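Local coordinates for actin binding protein family protein (Entamoeba histolytica HM-1:IMSS, PDB 6K2F) that probably binds actin monomers and inhibits filament assembly by sequestering them, here represented by the N-terminal ADF-homology domain of a twinfilin, at residues T6-K11 with E31-K36; G21-A26 with D50-Y55; S62-R67 with L81-I86; T70-T75 with G110-L115. One frame throughout, in Å; residues are numbered along the deposited sequence.

Contact 1. Residues T6-K11 with E31-K36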
# COMPACT_ATOMS: atom_id res chain seq x y z
N THR A 6 -1.39 17.85 -14.98
CA THR A 6 -0.29 16.98 -15.44
C THR A 6 0.29 16.21 -14.25
O THR A 6 0.54 15.00 -14.40
CB THR A 6 0.81 17.78 -16.13
OG1 THR A 6 0.19 18.48 -17.21
CG2 THR A 6 1.93 16.90 -16.65
N ASP A 7 0.49 16.88 -13.11
CA ASP A 7 1.09 16.21 -11.92
C ASP A 7 0.19 15.07 -11.49
O ASP A 7 0.71 14.01 -11.15
CB ASP A 7 1.34 17.18 -10.76
CG ASP A 7 2.63 17.98 -10.88
OD1 ASP A 7 3.45 17.67 -11.76
OD2 ASP A 7 2.80 18.92 -10.08
N LEU A 8 -1.13 15.28 -11.46
CA LEU A 8 -2.08 14.23 -11.02
C LEU A 8 -2.01 13.06 -12.00
O LEU A 8 -1.95 11.92 -11.55
CB LEU A 8 -3.51 14.78 -10.93
CG LEU A 8 -4.61 13.75 -10.63
CD1 LEU A 8 -4.30 12.98 -9.36
CD2 LEU A 8 -5.96 14.44 -10.53
N ILE A 9 -2.03 13.33 -13.30
CA ILE A 9 -1.96 12.23 -14.30
C ILE A 9 -0.66 11.45 -14.10
O ILE A 9 -0.71 10.22 -14.09
CB ILE A 9 -2.11 12.73 -15.73
CG1 ILE A 9 -3.46 13.42 -15.94
CG2 ILE A 9 -1.92 11.58 -16.71
CD1 ILE A 9 -3.53 14.27 -17.17
N ASN A 10 0.47 12.14 -13.97
CA ASN A 10 1.79 11.49 -13.78
C ASN A 10 1.78 10.60 -12.52
O ASN A 10 2.27 9.46 -12.60
CB ASN A 10 2.92 12.53 -13.69
CG ASN A 10 4.26 11.91 -13.36
OD1 ASN A 10 4.95 12.36 -12.45
ND2 ASN A 10 4.63 10.87 -14.09
N LYS A 11 1.31 11.13 -11.39
CA LYS A 11 1.35 10.40 -10.11
C LYS A 11 0.41 9.20 -10.21
O LYS A 11 0.76 8.11 -9.72
CB LYS A 11 0.97 11.31 -8.94
CG LYS A 11 1.96 12.41 -8.60
CD LYS A 11 3.42 12.00 -8.43
CE LYS A 11 4.34 13.20 -8.38
NZ LYS A 11 4.18 14.08 -9.57
N GLU A 31 -7.84 25.80 -12.43
CA GLU A 31 -8.60 25.27 -13.60
C GLU A 31 -8.44 23.74 -13.67
O GLU A 31 -8.85 23.15 -14.69
CB GLU A 31 -8.16 25.94 -14.91
CG GLU A 31 -6.71 26.40 -14.96
CD GLU A 31 -6.37 27.18 -16.21
OE1 GLU A 31 -7.20 28.02 -16.63
OE2 GLU A 31 -5.28 26.95 -16.76
N THR A 32 -7.87 23.12 -12.64
CA THR A 32 -7.42 21.72 -12.78
C THR A 32 -7.84 20.89 -11.57
O THR A 32 -8.18 21.43 -10.52
CB THR A 32 -5.91 21.60 -13.07
OG1 THR A 32 -5.21 22.36 -12.09
CG2 THR A 32 -5.56 22.09 -14.47
N ILE A 33 -7.84 19.58 -11.76
CA ILE A 33 -7.87 18.63 -10.63
C ILE A 33 -6.44 18.38 -10.17
O ILE A 33 -5.65 17.87 -10.96
CB ILE A 33 -8.61 17.34 -11.00
CG1 ILE A 33 -9.87 17.60 -11.82
CG2 ILE A 33 -8.94 16.61 -9.73
CD1 ILE A 33 -10.56 16.32 -12.22
N ASN A 34 -6.15 18.71 -8.92
CA ASN A 34 -4.80 18.69 -8.34
C ASN A 34 -4.72 17.63 -7.24
O ASN A 34 -5.71 17.41 -6.54
CB ASN A 34 -4.41 20.06 -7.77
CG ASN A 34 -4.21 21.11 -8.84
OD1 ASN A 34 -4.42 20.85 -10.02
ND2 ASN A 34 -3.76 22.28 -8.45
N ILE A 35 -3.53 17.07 -7.06
CA ILE A 35 -3.22 16.18 -5.92
C ILE A 35 -3.40 16.98 -4.63
O ILE A 35 -2.80 18.10 -4.52
CB ILE A 35 -1.78 15.64 -5.99
CG1 ILE A 35 -1.53 14.83 -7.26
CG2 ILE A 35 -1.46 14.84 -4.74
CD1 ILE A 35 -0.07 14.76 -7.62
N LYS A 36 -4.20 16.45 -3.72
CA LYS A 36 -4.34 16.98 -2.34
C LYS A 36 -3.48 16.17 -1.39
O LYS A 36 -2.86 16.77 -0.49
CB LYS A 36 -5.81 16.94 -1.91
CG LYS A 36 -6.07 17.55 -0.54
CD LYS A 36 -6.14 19.06 -0.55
CE LYS A 36 -6.46 19.63 0.82
NZ LYS A 36 -7.78 19.17 1.33
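Leu-8 carries its CG anti to the backbone N (chi1 174°), which aims the isobutyl group from helix 6-11 at strand 32-36. Ile-35 answers with CG1 beside its own backbone N (chi1 -60°), and an extended second torsion carries CD1 on toward the helix. The two branches of Leu-8 divide the strand between them. Leu-8 CD1 meets Ile-35 CG1 at 3.9 Å, whereas Leu-8 CD2 lies 3.8 Å from Ile-33 CG2 and also rests near the carbonyl oxygen of Ile-33. Both pairs of side chains cross obliquely, the leucine fork spanning Ile-33 and Ile-35, two residues apart on the strand. Ile-35 packs against the helix backbone as well: its CG1 reaches Leu-8 CA at 3.8 Å, and its CD1 lies between Asp-7 O, at 3.7 Å, and the aliphatic part of Lys-11, one helical turn further on. The tightest point is Ile-35 CD1 against Lys-11 CG, 3.3 Å apart, shorter than usual van der Waals contact, where the two chains cross at about a right angle. Lys-11 then bends at chi2 and again at chi4, and its NZ ends near Asn-10 OD1 in a weak hydrogen bond. This is apolar helix-on-sheet packing, with the axes approaching to 7.0 Å at 56°. Ser-5, just ahead of the helix, fastens the two parts with its OG, which is hydrogen-bonded to both Leu-8 N and Ile-33 O. Strand 32-36 pairs with strands 3-4 and 23-29; Leu-8 extends across to Ile-24 of strand 23-29, and Ile-33 also touches Phe-105 of helix 103-109.

Contact 2. Residues G21-A26 with D50-Y55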
# COMPACT_ATOMS: atom_id res chain seq x y z
N GLY A 21 1.39 2.27 -3.91
CA GLY A 21 0.58 3.15 -3.05
C GLY A 21 -0.85 2.72 -3.16
O GLY A 21 -1.14 1.87 -4.04
N ARG A 22 -1.74 3.29 -2.36
CA ARG A 22 -3.14 2.85 -2.34
C ARG A 22 -4.06 3.91 -2.96
O ARG A 22 -4.97 3.53 -3.70
CB ARG A 22 -3.57 2.51 -0.92
CG ARG A 22 -5.02 2.04 -0.84
CD ARG A 22 -5.31 0.77 -1.64
NE ARG A 22 -4.65 -0.38 -1.05
CZ ARG A 22 -4.62 -1.59 -1.58
NH1 ARG A 22 -5.19 -1.84 -2.75
NH2 ARG A 22 -3.99 -2.56 -0.95
N PHE A 23 -3.95 5.18 -2.55
CA PHE A 23 -4.91 6.15 -3.10
C PHE A 23 -4.32 7.55 -3.19
O PHE A 23 -3.35 7.89 -2.54
CB PHE A 23 -6.22 6.12 -2.32
CG PHE A 23 -6.23 6.57 -0.89
CD1 PHE A 23 -6.28 7.91 -0.56
CD2 PHE A 23 -6.39 5.64 0.12
CE1 PHE A 23 -6.43 8.30 0.75
CE2 PHE A 23 -6.56 6.04 1.44
CZ PHE A 23 -6.57 7.37 1.75
N ILE A 24 -4.99 8.32 -4.04
CA ILE A 24 -4.67 9.74 -4.31
C ILE A 24 -5.94 10.53 -4.05
O ILE A 24 -6.97 10.20 -4.62
CB ILE A 24 -4.18 9.96 -5.74
CG1 ILE A 24 -2.95 9.10 -6.05
CG2 ILE A 24 -3.93 11.44 -5.98
CD1 ILE A 24 -2.63 8.98 -7.53
N GLN A 25 -5.87 11.50 -3.16
CA GLN A 25 -6.99 12.44 -2.95
C GLN A 25 -6.74 13.61 -3.87
O GLN A 25 -5.56 14.05 -3.96
CB GLN A 25 -7.08 12.92 -1.51
CG GLN A 25 -8.29 13.80 -1.25
CD GLN A 25 -8.35 14.18 0.20
OE1 GLN A 25 -7.33 14.30 0.87
NE2 GLN A 25 -9.55 14.37 0.70
N ALA A 26 -7.77 14.07 -4.57
CA ALA A 26 -7.63 15.20 -5.50
C ALA A 26 -8.76 16.19 -5.26
O ALA A 26 -9.86 15.79 -4.89
CB ALA A 26 -7.61 14.71 -6.92
N ASP A 50 -10.64 2.02 5.13
CA ASP A 50 -10.96 2.88 6.29
C ASP A 50 -10.01 4.09 6.34
O ASP A 50 -10.38 5.11 6.99
CB ASP A 50 -10.95 2.07 7.57
CG ASP A 50 -12.19 1.20 7.73
OD1 ASP A 50 -13.22 1.52 7.10
OD2 ASP A 50 -12.13 0.21 8.49
N LEU A 51 -8.84 4.02 5.70
CA LEU A 51 -7.89 5.18 5.73
C LEU A 51 -8.50 6.40 5.04
O LEU A 51 -8.12 7.52 5.40
CB LEU A 51 -6.58 4.78 5.03
CG LEU A 51 -5.79 3.68 5.73
CD1 LEU A 51 -4.58 3.29 4.89
CD2 LEU A 51 -5.37 4.12 7.13
N VAL A 52 -9.42 6.20 4.11
CA VAL A 52 -10.08 7.32 3.39
C VAL A 52 -10.70 8.29 4.40
O VAL A 52 -10.66 9.52 4.17
CB VAL A 52 -11.13 6.79 2.41
CG1 VAL A 52 -12.06 7.92 1.93
CG2 VAL A 52 -10.45 6.09 1.26
N LEU A 53 -11.27 7.75 5.48
CA LEU A 53 -12.03 8.57 6.46
C LEU A 53 -11.12 9.62 7.11
O LEU A 53 -11.68 10.63 7.63
CB LEU A 53 -12.64 7.63 7.49
CG LEU A 53 -13.59 6.57 6.94
CD1 LEU A 53 -14.10 5.67 8.05
CD2 LEU A 53 -14.75 7.22 6.21
N LYS A 54 -9.81 9.38 7.15
CA LYS A 54 -8.82 10.31 7.75
C LYS A 54 -8.55 11.51 6.82
O LYS A 54 -8.01 12.51 7.30
CB LYS A 54 -7.48 9.60 7.95
CG LYS A 54 -7.44 8.49 8.99
CD LYS A 54 -6.01 8.03 9.26
CE LYS A 54 -5.80 7.38 10.61
NZ LYS A 54 -6.34 6.00 10.64
N TYR A 55 -8.88 11.40 5.53
CA TYR A 55 -8.53 12.41 4.50
C TYR A 55 -9.72 13.28 4.12
O TYR A 55 -9.50 14.40 3.70
CB TYR A 55 -8.01 11.68 3.27
CG TYR A 55 -6.61 11.16 3.47
CD1 TYR A 55 -6.37 9.94 4.08
CD2 TYR A 55 -5.51 11.91 3.10
CE1 TYR A 55 -5.08 9.48 4.30
CE2 TYR A 55 -4.21 11.44 3.28
CZ TYR A 55 -4.00 10.21 3.87
OH TYR A 55 -2.71 9.78 4.06
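Aromatic contact comes first: an edge of the Phe-23 ring points at a face of Tyr-55 in a T-shaped pair, centroids 5.1 Å apart and planes at 82°. Phe-23 CZ makes the nearest approach, 3.5 Å from Tyr-55 CD1, and CE1 stands over the same face toward its rim. The phenylalanine holds CG in the crowded position between backbone N and carbonyl carbon (chi1 67°), which stands its ring out from strand 23-26 toward residues 50-55. A CH-pi contact adds a second direction of grip, since Val-52 CG2 lies over one face of Phe-23, 4.2 Å from the centroid. Purely apolar packing completes the rim, where Leu-51 CB meets CE2 of Phe-23 at 3.8 Å, close to the plane of the ring. In the ADF-homology fold this places the segment after helix 45-49 against one side of the central sheet, beside Ile-64 and Phe-66 of strand 62-68. The strand itself begins with a classic beta bulge, Arg-22 and Phe-23 both facing Glu-39. Polar contact lies at the other end of the segment. Gln-25, extended from CB to CD, gives its NE2 to Tyr-55 O in a hydrogen bond of 3.0 Å, with an N-H...O angle of 156°. The acceptor is near the amide plane of Gln-25, but the donor stands above the carbonyl plane of Tyr-55. NE2 also bonds to Ser-62 OG, so two acceptors fix the rotation of this buried amide. Tyr-55 OH is hydrogen-bonded to Glu-39 OE1, which ties the ring's far end to strand 32-39.

Contact 3. Residues S62-R67 with L81-I86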
# COMPACT_ATOMS: atom_id res chain seq x y z
N SER A 62 -14.28 16.27 -2.34
CA SER A 62 -12.98 15.77 -2.83
C SER A 62 -13.18 14.47 -3.56
O SER A 62 -14.24 13.83 -3.40
CB SER A 62 -11.92 15.66 -1.76
OG SER A 62 -12.25 14.69 -0.78
N TYR A 63 -12.22 14.13 -4.39
CA TYR A 63 -12.16 12.81 -5.05
C TYR A 63 -11.08 11.96 -4.40
O TYR A 63 -10.02 12.46 -4.03
CB TYR A 63 -11.79 12.96 -6.51
CG TYR A 63 -12.70 13.84 -7.32
CD1 TYR A 63 -14.00 13.45 -7.61
CD2 TYR A 63 -12.24 15.03 -7.85
CE1 TYR A 63 -14.83 14.24 -8.39
CE2 TYR A 63 -13.04 15.81 -8.66
CZ TYR A 63 -14.34 15.43 -8.93
OH TYR A 63 -15.11 16.26 -9.70
N ILE A 64 -11.32 10.66 -4.36
CA ILE A 64 -10.28 9.67 -3.97
C ILE A 64 -10.18 8.65 -5.09
O ILE A 64 -11.18 8.06 -5.44
CB ILE A 64 -10.60 8.91 -2.67
CG1 ILE A 64 -10.99 9.82 -1.51
CG2 ILE A 64 -9.41 8.01 -2.34
CD1 ILE A 64 -9.86 10.52 -0.91
N LEU A 65 -8.99 8.52 -5.67
CA LEU A 65 -8.68 7.44 -6.63
C LEU A 65 -8.08 6.30 -5.82
O LEU A 65 -6.98 6.48 -5.30
CB LEU A 65 -7.73 7.97 -7.70
CG LEU A 65 -8.21 9.21 -8.42
CD1 LEU A 65 -7.18 9.69 -9.41
CD2 LEU A 65 -9.54 8.95 -9.09
N PHE A 66 -8.84 5.24 -5.65
CA PHE A 66 -8.51 4.16 -4.70
C PHE A 66 -8.20 2.89 -5.50
O PHE A 66 -9.04 2.35 -6.20
CB PHE A 66 -9.67 3.96 -3.72
CG PHE A 66 -9.30 3.13 -2.53
CD1 PHE A 66 -9.28 1.75 -2.63
CD2 PHE A 66 -9.02 3.72 -1.30
CE1 PHE A 66 -8.96 0.98 -1.53
CE2 PHE A 66 -8.66 2.94 -0.22
CZ PHE A 66 -8.64 1.57 -0.33
N ARG A 67 -6.99 2.41 -5.35
CA ARG A 67 -6.50 1.26 -6.14
C ARG A 67 -7.07 -0.05 -5.58
O ARG A 67 -6.99 -0.26 -4.37
CB ARG A 67 -4.97 1.24 -6.11
CG ARG A 67 -4.37 0.21 -7.05
CD ARG A 67 -2.85 0.17 -7.02
NE ARG A 67 -2.35 -0.02 -5.67
CZ ARG A 67 -2.35 -1.15 -4.98
NH1 ARG A 67 -2.84 -2.26 -5.50
NH2 ARG A 67 -1.85 -1.18 -3.76
N LEU A 81 -11.16 2.38 -7.88
CA LEU A 81 -12.45 3.00 -7.53
C LEU A 81 -12.29 4.51 -7.65
O LEU A 81 -11.25 5.05 -7.23
CB LEU A 81 -12.84 2.66 -6.09
CG LEU A 81 -12.71 1.20 -5.69
CD1 LEU A 81 -12.99 1.07 -4.20
CD2 LEU A 81 -13.61 0.34 -6.53
N LEU A 82 -13.31 5.16 -8.18
CA LEU A 82 -13.42 6.63 -8.09
C LEU A 82 -14.40 6.92 -6.96
O LEU A 82 -15.58 6.59 -7.12
CB LEU A 82 -13.88 7.21 -9.42
CG LEU A 82 -14.15 8.72 -9.38
CD1 LEU A 82 -12.92 9.49 -8.92
CD2 LEU A 82 -14.64 9.19 -10.73
N LEU A 83 -13.90 7.43 -5.84
CA LEU A 83 -14.75 7.82 -4.70
C LEU A 83 -14.98 9.32 -4.84
O LEU A 83 -13.99 10.05 -4.91
CB LEU A 83 -14.05 7.48 -3.39
CG LEU A 83 -13.54 6.05 -3.25
CD1 LEU A 83 -12.93 5.84 -1.88
CD2 LEU A 83 -14.63 5.03 -3.51
N ALA A 84 -16.22 9.75 -4.92
CA ALA A 84 -16.50 11.20 -5.04
C ALA A 84 -17.30 11.58 -3.81
O ALA A 84 -18.47 11.15 -3.70
CB ALA A 84 -17.25 11.49 -6.30
N TYR A 85 -16.66 12.33 -2.91
CA TYR A 85 -17.31 12.85 -1.69
C TYR A 85 -17.87 14.22 -2.05
O TYR A 85 -17.08 15.13 -2.30
CB TYR A 85 -16.32 12.92 -0.52
CG TYR A 85 -16.88 13.66 0.68
CD1 TYR A 85 -18.04 13.26 1.30
CD2 TYR A 85 -16.25 14.78 1.18
CE1 TYR A 85 -18.56 13.94 2.38
CE2 TYR A 85 -16.76 15.48 2.25
CZ TYR A 85 -17.92 15.06 2.87
OH TYR A 85 -18.43 15.78 3.92
N ILE A 86 -19.17 14.31 -2.21
CA ILE A 86 -19.84 15.56 -2.64
C ILE A 86 -20.96 15.81 -1.65
O ILE A 86 -22.11 15.43 -1.89
CB ILE A 86 -20.31 15.48 -4.10
CG1 ILE A 86 -19.14 15.09 -5.02
CG2 ILE A 86 -20.97 16.79 -4.51
CD1 ILE A 86 -19.56 14.82 -6.44
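Strands 62-67 and 81-85 form an antiparallel ladder at the heart of the central sheet of the ADF-homology fold. Three hydrogen-bonded pairs, Ser-62 with Tyr-85, Ile-64 with Leu-83 and Phe-66 with Leu-81, alternate with the non-hydrogen-bonded pairs Tyr-63 with Ala-84 and Leu-65 with Leu-82. The Phe-66 end is the straighter: Phe-66 N donates to Leu-81 O at 178°, and Leu-81 N returns the bond to Phe-66 O over 2.7 Å. At the Ser-62 end the N-H...O angles fall to about 150°. No side of the contact is open to solvent, because every touching residue is buried; the contrast lies between close and looser packing. On the face of Ile-64, Phe-66, Leu-81 and Leu-83, the CB atoms of Ile-64 and Leu-83 lie 3.8 Å apart, with Leu-83 CD1 folding over Ile-64. Phe-66 and Leu-81 run side by side more loosely, CD1 to CD1 at 4.1 Å, and the ring of Phe-66 turns off to meet Phe-45 and Val-52. Tyr-85, on this face too, has its OH hydrogen-bonded to Gly-59 N. The opposite face is looser around Tyr-63, whose CD1 touches Ala-84 CB with the ring edge at 4.0 Å. That ring leans away to Phe-105 and Tyr-98, and its OH is hydrogen-bonded to Tyr-98 O. Beside this loose patch lies the closest side-chain packing. Leu-82, with CG anti to its backbone N (chi1 174°), and Leu-65 point the same way, pressing Leu-82 CD1 to within 3.4 Å of Leu-65 CD2, tighter than usual for two methyls.

Contact 4. Residues T70-T75 with G110-L115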
# COMPACT_ATOMS: atom_id res chain seq x y z
N THR A 70 -7.27 -5.83 -8.18
CA THR A 70 -7.51 -6.46 -9.49
C THR A 70 -6.59 -5.79 -10.51
O THR A 70 -6.60 -4.56 -10.60
CB THR A 70 -9.00 -6.40 -9.86
OG1 THR A 70 -9.68 -7.20 -8.90
CG2 THR A 70 -9.28 -6.92 -11.25
N ARG A 71 -5.81 -6.58 -11.22
CA ARG A 71 -4.93 -6.04 -12.28
C ARG A 71 -5.79 -5.64 -13.50
O ARG A 71 -6.87 -6.22 -13.71
CB ARG A 71 -3.82 -7.03 -12.62
CG ARG A 71 -2.79 -7.20 -11.51
CD ARG A 71 -1.87 -6.01 -11.30
NE ARG A 71 -1.01 -5.77 -12.45
CZ ARG A 71 0.17 -6.35 -12.66
NH1 ARG A 71 0.65 -7.23 -11.80
NH2 ARG A 71 0.86 -6.04 -13.74
N ASP A 72 -5.31 -4.65 -14.24
CA ASP A 72 -5.89 -4.16 -15.52
C ASP A 72 -4.91 -4.51 -16.64
O ASP A 72 -3.86 -3.84 -16.75
CB ASP A 72 -6.16 -2.66 -15.45
CG ASP A 72 -6.82 -2.10 -16.70
OD1 ASP A 72 -7.13 -2.89 -17.61
OD2 ASP A 72 -7.01 -0.87 -16.74
N ASP A 73 -5.23 -5.53 -17.43
CA ASP A 73 -4.33 -6.01 -18.52
C ASP A 73 -4.08 -4.89 -19.53
O ASP A 73 -2.95 -4.81 -20.06
CB ASP A 73 -4.87 -7.28 -19.17
CG ASP A 73 -4.78 -8.51 -18.27
OD1 ASP A 73 -3.73 -8.69 -17.61
OD2 ASP A 73 -5.77 -9.26 -18.22
N ILE A 74 -5.07 -4.03 -19.74
CA ILE A 74 -5.04 -2.97 -20.79
C ILE A 74 -3.89 -1.99 -20.51
O ILE A 74 -3.26 -1.56 -21.47
CB ILE A 74 -6.42 -2.28 -20.91
CG1 ILE A 74 -7.45 -3.29 -21.42
CG2 ILE A 74 -6.34 -1.04 -21.78
CD1 ILE A 74 -8.88 -2.80 -21.49
N THR A 75 -3.62 -1.67 -19.24
CA THR A 75 -2.63 -0.65 -18.82
C THR A 75 -1.47 -1.31 -18.08
O THR A 75 -0.56 -0.56 -17.62
CB THR A 75 -3.27 0.39 -17.90
OG1 THR A 75 -3.60 -0.26 -16.67
CG2 THR A 75 -4.49 1.04 -18.51
N GLY A 110 -8.59 6.48 -18.91
CA GLY A 110 -8.96 5.32 -19.74
C GLY A 110 -10.20 4.64 -19.20
O GLY A 110 -10.37 4.60 -17.97
N GLY A 111 -11.05 4.13 -20.10
CA GLY A 111 -12.33 3.50 -19.74
C GLY A 111 -12.16 2.20 -18.96
O GLY A 111 -13.12 1.82 -18.29
N SER A 112 -10.99 1.55 -19.03
CA SER A 112 -10.70 0.27 -18.32
C SER A 112 -10.33 0.54 -16.86
O SER A 112 -10.30 -0.40 -16.06
CB SER A 112 -9.60 -0.53 -19.00
OG SER A 112 -8.32 0.08 -18.81
N THR A 113 -10.04 1.80 -16.53
CA THR A 113 -9.36 2.16 -15.26
C THR A 113 -10.27 1.85 -14.08
O THR A 113 -9.75 1.33 -13.06
CB THR A 113 -9.00 3.65 -15.23
OG1 THR A 113 -8.14 3.90 -16.35
CG2 THR A 113 -8.36 4.07 -13.93
N PHE A 114 -11.53 2.25 -14.14
CA PHE A 114 -12.41 2.29 -12.94
C PHE A 114 -13.37 1.12 -12.94
O PHE A 114 -14.16 0.92 -13.88
CB PHE A 114 -13.13 3.63 -12.83
CG PHE A 114 -12.15 4.75 -12.61
CD1 PHE A 114 -11.57 4.94 -11.37
CD2 PHE A 114 -11.74 5.54 -13.68
CE1 PHE A 114 -10.65 5.95 -11.17
CE2 PHE A 114 -10.81 6.54 -13.48
CZ PHE A 114 -10.27 6.74 -12.23
N LEU A 115 -13.28 0.33 -11.88
CA LEU A 115 -14.20 -0.80 -11.64
C LEU A 115 -15.55 -0.20 -11.24
O LEU A 115 -16.59 -0.62 -11.80
CB LEU A 115 -13.58 -1.64 -10.52
CG LEU A 115 -14.35 -2.88 -10.09
CD1 LEU A 115 -14.21 -3.97 -11.14
CD2 LEU A 115 -13.85 -3.36 -8.74
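Asp-72 leaves strand 71-72 with CB directed at residues 110-115 and CG anti to the backbone N (chi1 -177°), which delivers the carboxylate to Ser-112. Asp-72 CG stands 3.4 Å from Ser-112 OG, and the two oxygens beyond it divide the work. Asp-72 OD2 takes the hydroxyl of Ser-112 in a short hydrogen bond, 2.6 Å from OG, received on its syn lone pair. Asp-72 OD1 turns back into its own segment and accepts from Ile-74 N at 3.2 Å, the donor approaching from above the carboxylate plane. That second bond closes an Asx turn, so the acid shapes its own corner while reaching across to the other loop; the pair of bonds would hold the carboxylate in its orientation. The partner loop is a type I beta turn from Gly-110 to Thr-113, following helix 103-109 and leading into strand 114-120 of the ADF-homology fold. Gly-110 O accepts both Thr-113 N and Thr-113 OG1, bracing the turn from inside. Ser-112 places OG between its backbone N and carbonyl carbon (chi1 72°), and Ile-74 closes over its CB. Ile-74 CD1 comes to 3.4 Å from Ser-112 CB, a tight carbon pair, while Thr-75 CG2 lies 4.0 Å from Ser-112 OG. Lys-79 NZ is hydrogen-bonded to Ser-112 O, which lies near Asp-72 OD2, so this positive charge may favour the ionised carboxylate, and Thr-75 OG1 is hydrogen-bonded to Asn-16 ND2 of helix 6-18.

All four contacts belong to one ADF-homology domain and reach its mixed central sheet. Contact 3 lies nearest the middle, its centre about 2 Å from that of the chain; contact 2 is about 8 Å from it by centres and shares the pairing of strands 23-29 and 62-68. Contact 1 packs helix 6-18 on strand 32-39, next to strand 23-29, and alternates with contact 2 along the chain. Contacts 1 and 2 close before contacts 3 and 4 open. Contact 4 lies farther out, about 19 Å from contacts 1 and 2 by centres, but touches contact 3 through Phe-114 and alternates with it. Sheet, helix and loops thus form one domain, probably actin-binding as in other ADF-family proteins.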